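Local coordinates for protein ferritin heavy chain (Trichoplusia ni, PDB 1Z6O) that stores iron as part of a secreted shell of 12 heavy and 12 light chains, and as the heavy chain oxidises ferrous iron for deposition as ferric hydroxide, at residues Thr16-Cys21 with Glu131-Phe136; Asn52-Ala57 with Ile181-Leu186. All blocks are in the same frame, centred on the assembly; numbering follows the deposited sequence.

In the fold
From the N terminus, the chain first meets 16-21, where helix 19-47 begins, then 52-57, where helix 54-80 begins. Interaction 1 closes when 131-136 returns beside 16-21, so the first three helices lie within its loop. Helix 139-168 follows, and interaction 2 closes when 181-186, on the short C-terminal helix 175-186, packs on 52-57. The segments alternate along the chain, so the two loops cross. The centres of interactions 1 and 2 lie about 45 Å apart, on opposite sides of the chain's centre. Interaction 1 joins the start of helix 19-47 to the end region of helix 105-132, and interaction 2 fastens the short fifth helix at the other end of the bundle.

Interaction 1 of 2, residues Thr16-Cys21 with Glu131-Phe136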
# COMPACT_ATOMS: atom_id res chain seq x y z
N THR M 16 -33.63 -21.54 -42.95
CA THR M 16 -33.23 -22.10 -44.24
C THR M 16 -32.55 -23.45 -44.34
O THR M 16 -32.23 -23.88 -45.44
CB THR M 16 -32.31 -21.10 -44.93
OG1 THR M 16 -31.18 -20.85 -44.08
CG2 THR M 16 -33.02 -19.76 -45.17
N MET M 17 -32.27 -24.13 -43.23
CA MET M 17 -31.59 -25.41 -43.36
C MET M 17 -32.41 -26.40 -44.17
O MET M 17 -33.64 -26.42 -44.08
CB MET M 17 -31.30 -26.01 -41.98
CG MET M 17 -30.16 -25.31 -41.23
SD MET M 17 -29.71 -26.21 -39.73
CE MET M 17 -29.07 -27.74 -40.43
N HIS M 18 -31.74 -27.22 -44.96
CA HIS M 18 -32.46 -28.23 -45.75
C HIS M 18 -32.41 -29.58 -45.05
O HIS M 18 -31.57 -29.82 -44.17
CB HIS M 18 -31.91 -28.30 -47.17
CG HIS M 18 -32.48 -27.25 -48.07
ND1 HIS M 18 -32.52 -25.91 -47.71
CD2 HIS M 18 -33.08 -27.33 -49.28
CE1 HIS M 18 -33.12 -25.22 -48.66
NE2 HIS M 18 -33.47 -26.05 -49.62
N ARG M 19 -33.33 -30.45 -45.44
CA ARG M 19 -33.49 -31.75 -44.81
C ARG M 19 -32.31 -32.70 -44.71
O ARG M 19 -32.06 -33.27 -43.65
CB ARG M 19 -34.67 -32.49 -45.47
CG ARG M 19 -34.86 -33.93 -45.00
CD ARG M 19 -36.26 -34.45 -45.34
NE ARG M 19 -37.23 -34.04 -44.32
CZ ARG M 19 -37.38 -34.64 -43.14
NH1 ARG M 19 -36.64 -35.69 -42.81
NH2 ARG M 19 -38.27 -34.18 -42.27
N SER M 20 -31.58 -32.90 -45.80
CA SER M 20 -30.46 -33.83 -45.74
C SER M 20 -29.41 -33.36 -44.71
O SER M 20 -28.91 -34.14 -43.91
CB SER M 20 -29.84 -33.97 -47.13
OG SER M 20 -28.67 -34.76 -47.06
N CYS M 21 -29.10 -32.08 -44.76
CA CYS M 21 -28.12 -31.50 -43.83
C CYS M 21 -28.65 -31.59 -42.39
O CYS M 21 -27.94 -32.02 -41.48
CB CYS M 21 -27.87 -30.04 -44.23
SG CYS M 21 -26.74 -29.13 -43.14
N GLU M 131 -22.91 -29.34 -47.69
CA GLU M 131 -22.32 -28.55 -48.76
C GLU M 131 -22.83 -28.94 -50.14
O GLU M 131 -23.06 -28.08 -50.98
CB GLU M 131 -20.79 -28.70 -48.76
CG GLU M 131 -20.11 -27.94 -49.90
CD GLU M 131 -18.60 -27.79 -49.70
OE1 GLU M 131 -17.85 -28.68 -50.15
OE2 GLU M 131 -18.18 -26.78 -49.08
N ASP M 132 -23.01 -30.23 -50.37
CA ASP M 132 -23.38 -30.70 -51.69
C ASP M 132 -24.84 -30.88 -52.04
O ASP M 132 -25.15 -31.39 -53.11
CB ASP M 132 -22.61 -31.98 -52.01
CG ASP M 132 -21.10 -31.76 -52.02
OD1 ASP M 132 -20.66 -30.70 -52.52
OD2 ASP M 132 -20.36 -32.64 -51.55
N ASP M 133 -25.74 -30.47 -51.16
CA ASP M 133 -27.17 -30.57 -51.46
C ASP M 133 -27.37 -29.65 -52.69
O ASP M 133 -27.06 -28.46 -52.64
CB ASP M 133 -27.99 -30.04 -50.28
CG ASP M 133 -29.48 -30.20 -50.49
OD1 ASP M 133 -29.98 -29.78 -51.56
OD2 ASP M 133 -30.15 -30.75 -49.59
N SER M 134 -27.87 -30.20 -53.79
CA SER M 134 -28.04 -29.41 -55.00
C SER M 134 -28.93 -28.18 -54.84
O SER M 134 -28.79 -27.20 -55.58
CB SER M 134 -28.59 -30.29 -56.14
OG SER M 134 -29.82 -30.89 -55.78
N GLU M 135 -29.83 -28.20 -53.86
CA GLU M 135 -30.72 -27.06 -53.65
C GLU M 135 -30.20 -25.99 -52.70
O GLU M 135 -30.68 -24.85 -52.74
CB GLU M 135 -32.07 -27.55 -53.12
CG GLU M 135 -32.79 -28.52 -54.03
CD GLU M 135 -34.04 -29.08 -53.38
OE1 GLU M 135 -33.91 -29.76 -52.33
OE2 GLU M 135 -35.15 -28.84 -53.91
N PHE M 136 -29.24 -26.32 -51.84
CA PHE M 136 -28.78 -25.34 -50.86
C PHE M 136 -27.43 -25.74 -50.27
O PHE M 136 -27.33 -26.76 -49.58
CB PHE M 136 -29.82 -25.25 -49.74
CG PHE M 136 -29.61 -24.12 -48.76
CD1 PHE M 136 -30.09 -22.84 -49.04
CD2 PHE M 136 -28.94 -24.34 -47.55
CE1 PHE M 136 -29.93 -21.79 -48.12
CE2 PHE M 136 -28.76 -23.30 -46.62
CZ PHE M 136 -29.26 -22.02 -46.91
O HOH W 1 -32.21 -31.97 -48.54
O HOH W 2 -29.28 -30.41 -47.08
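The entry into helix 19-47, with H18 at its N-cap position, meets the turn that follows helix 105-132 at one end of the ferritin four-helix bundle. H18 and F136 carry most of the contact. H18 CG is anti to the carbonyl carbon (chi1 -82°), and F136 CB sits over the centre of one imidazole face, 3.5 Å from the centroid, in a CH-pi contact. The H18 and F136 rings are nearly parallel, 5° apart, but offset, so that CB rather than the phenyl ring lies over the imidazole. In the plane of the imidazole, ND1 donates to T16 O at 3.1 Å, which fixes the rotation of the ring. T16 O also lies over one face of the F136 ring, while T16 OG1 comes within 3.6 Å of F136 CZ and is hydrogen-bonded to R81. E135 OE1 lies at the imidazole edge, 4.6 Å from H18 NE2, and would probably favour a protonated histidine.

An alanine in place of H18 would probably loosen F136 and the 16-18 backbone, since both the CH-pi face and the bond to T16 O would be lost.

D133 reaches the first turn of helix 19-47 through two waters: one, 2.6 Å from D133 OD2, accepts from S20 N, and the other, 2.7 Å from OD2, accepts from C21 N. The helix N terminus would probably stabilise this carboxylate. D133 OD1 uses its anti lone pair to accept from E135 N at 2.8 Å, so three bonds hold the carboxylate, two on OD2 and one on OD1. The neighbouring C21-C130 disulfide ties the same two helices covalently. The OD1 bond makes an Asx turn at the start of the type I beta turn D133-F136, which packs through water on the helix N terminus.

Interaction 2 of 2, residues Asn52-Ala57 with Ile181-Leu186; sequences NRPGFA and IFDKKL
One face of the F56 ring is covered by L186 CD1, which stands over its centre, 3.8 Å from the centroid, in a CH-pi contact. The F182 ring, inclined at 26°, is slid well aside, and the two meet through F56 CZ and F182 CD2 at 3.6 Å. The planes of the D183 carboxylate and the F56 ring are only 11° apart, and at the edge of the R53 guanidinium sits a water that links N52 O to K184 NZ. With CG anti to its backbone N (chi1 179°), D183 reaches the first turn of helix 54-80. D183 OD1 accepts from F56 N at 2.9 Å, nearly along the C-O axis, and weakly from G55 N, whose N-H also points to OD2 in a second weak bond. K184 NZ closes on the anti lone pair of D183 OD2 in a 2.8 Å salt bridge. G55 lets the helices close to 4.7 Å between G55 CA and D183 CA; a CB there would clash with D183 O. R53 pairs with E179 and with D184 of a ferritin light chain. A buried carboxylate held by helix N-terminal N-H groups and a lysine is thus likely to stay ionised.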
# COMPACT_ATOMS: atom_id res chain seq x y z
N ASN M 52 -7.18 -49.49 -10.77
CA ASN M 52 -6.55 -48.37 -10.10
C ASN M 52 -5.62 -47.48 -10.93
O ASN M 52 -4.44 -47.32 -10.61
CB ASN M 52 -5.78 -48.92 -8.87
CG ASN M 52 -5.48 -47.85 -7.84
OD1 ASN M 52 -6.36 -47.06 -7.49
ND2 ASN M 52 -4.24 -47.80 -7.35
N ARG M 53 -6.16 -46.88 -11.99
CA ARG M 53 -5.39 -45.96 -12.83
C ARG M 53 -6.19 -44.65 -12.81
O ARG M 53 -6.92 -44.34 -13.76
CB ARG M 53 -5.28 -46.52 -14.25
CG ARG M 53 -4.46 -47.82 -14.33
CD ARG M 53 -3.00 -47.58 -13.93
NE ARG M 53 -2.17 -48.77 -14.09
CZ ARG M 53 -1.41 -49.29 -13.13
NH1 ARG M 53 -1.38 -48.73 -11.92
NH2 ARG M 53 -0.66 -50.36 -13.37
N PRO M 54 -6.08 -43.87 -11.73
CA PRO M 54 -6.81 -42.61 -11.60
C PRO M 54 -6.52 -41.58 -12.69
O PRO M 54 -7.39 -40.75 -13.01
CB PRO M 54 -6.44 -42.11 -10.20
CG PRO M 54 -5.04 -42.69 -10.00
CD PRO M 54 -5.20 -44.10 -10.56
N GLY M 55 -5.32 -41.62 -13.25
CA GLY M 55 -4.97 -40.70 -14.32
C GLY M 55 -5.82 -41.01 -15.55
O GLY M 55 -6.39 -40.11 -16.17
N PHE M 56 -5.88 -42.29 -15.91
CA PHE M 56 -6.70 -42.70 -17.06
C PHE M 56 -8.18 -42.46 -16.76
O PHE M 56 -8.93 -42.04 -17.64
CB PHE M 56 -6.50 -44.18 -17.39
CG PHE M 56 -5.27 -44.45 -18.21
CD1 PHE M 56 -4.08 -44.84 -17.61
CD2 PHE M 56 -5.31 -44.30 -19.59
CE1 PHE M 56 -2.93 -45.07 -18.38
CE2 PHE M 56 -4.17 -44.53 -20.37
CZ PHE M 56 -2.98 -44.92 -19.77
N ALA M 57 -8.61 -42.74 -15.53
CA ALA M 57 -10.02 -42.53 -15.19
C ALA M 57 -10.41 -41.08 -15.42
O ALA M 57 -11.43 -40.79 -16.04
CB ALA M 57 -10.28 -42.92 -13.72
N ILE M 181 3.68 -45.20 -14.08
CA ILE M 181 4.31 -43.89 -14.23
C ILE M 181 3.52 -43.01 -15.22
O ILE M 181 3.27 -41.83 -14.96
CB ILE M 181 5.77 -44.04 -14.72
CG1 ILE M 181 6.62 -44.66 -13.60
CG2 ILE M 181 6.35 -42.66 -15.14
CD1 ILE M 181 8.02 -45.08 -14.06
N PHE M 182 3.14 -43.60 -16.34
CA PHE M 182 2.39 -42.87 -17.37
C PHE M 182 1.07 -42.35 -16.78
O PHE M 182 0.67 -41.20 -17.03
CB PHE M 182 2.10 -43.81 -18.54
CG PHE M 182 1.51 -43.13 -19.75
CD1 PHE M 182 2.33 -42.62 -20.76
CD2 PHE M 182 0.12 -43.00 -19.88
CE1 PHE M 182 1.77 -42.00 -21.89
CE2 PHE M 182 -0.44 -42.38 -21.01
CZ PHE M 182 0.38 -41.88 -22.01
N ASP M 183 0.41 -43.19 -15.99
CA ASP M 183 -0.86 -42.84 -15.35
C ASP M 183 -0.68 -41.63 -14.42
O ASP M 183 -1.51 -40.72 -14.42
CB ASP M 183 -1.38 -44.03 -14.54
CG ASP M 183 -2.70 -43.73 -13.82
OD1 ASP M 183 -3.73 -43.58 -14.51
OD2 ASP M 183 -2.71 -43.64 -12.57
N LYS M 184 0.39 -41.61 -13.63
CA LYS M 184 0.59 -40.48 -12.73
C LYS M 184 0.93 -39.22 -13.52
O LYS M 184 0.56 -38.11 -13.12
CB LYS M 184 1.66 -40.81 -11.68
CG LYS M 184 1.30 -42.04 -10.84
CD LYS M 184 -0.14 -41.96 -10.32
CE LYS M 184 -0.63 -43.29 -9.73
NZ LYS M 184 -0.71 -44.36 -10.78
N LYS M 185 1.64 -39.37 -14.64
CA LYS M 185 1.96 -38.21 -15.48
C LYS M 185 0.65 -37.60 -16.01
O LYS M 185 0.56 -36.39 -16.20
CB LYS M 185 2.82 -38.61 -16.68
CG LYS M 185 4.23 -39.08 -16.34
CD LYS M 185 5.13 -37.91 -16.06
CE LYS M 185 6.58 -38.36 -15.96
NZ LYS M 185 7.44 -37.14 -15.84
N LEU M 186 -0.37 -38.43 -16.25
CA LEU M 186 -1.65 -37.88 -16.72
C LEU M 186 -2.24 -36.97 -15.65
O LEU M 186 -3.01 -36.07 -15.96
CB LEU M 186 -2.66 -39.00 -17.04
CG LEU M 186 -2.33 -39.86 -18.27
CD1 LEU M 186 -3.32 -41.03 -18.36
CD2 LEU M 186 -2.39 -39.00 -19.54
O HOH W 3 -2.07 -46.42 -9.46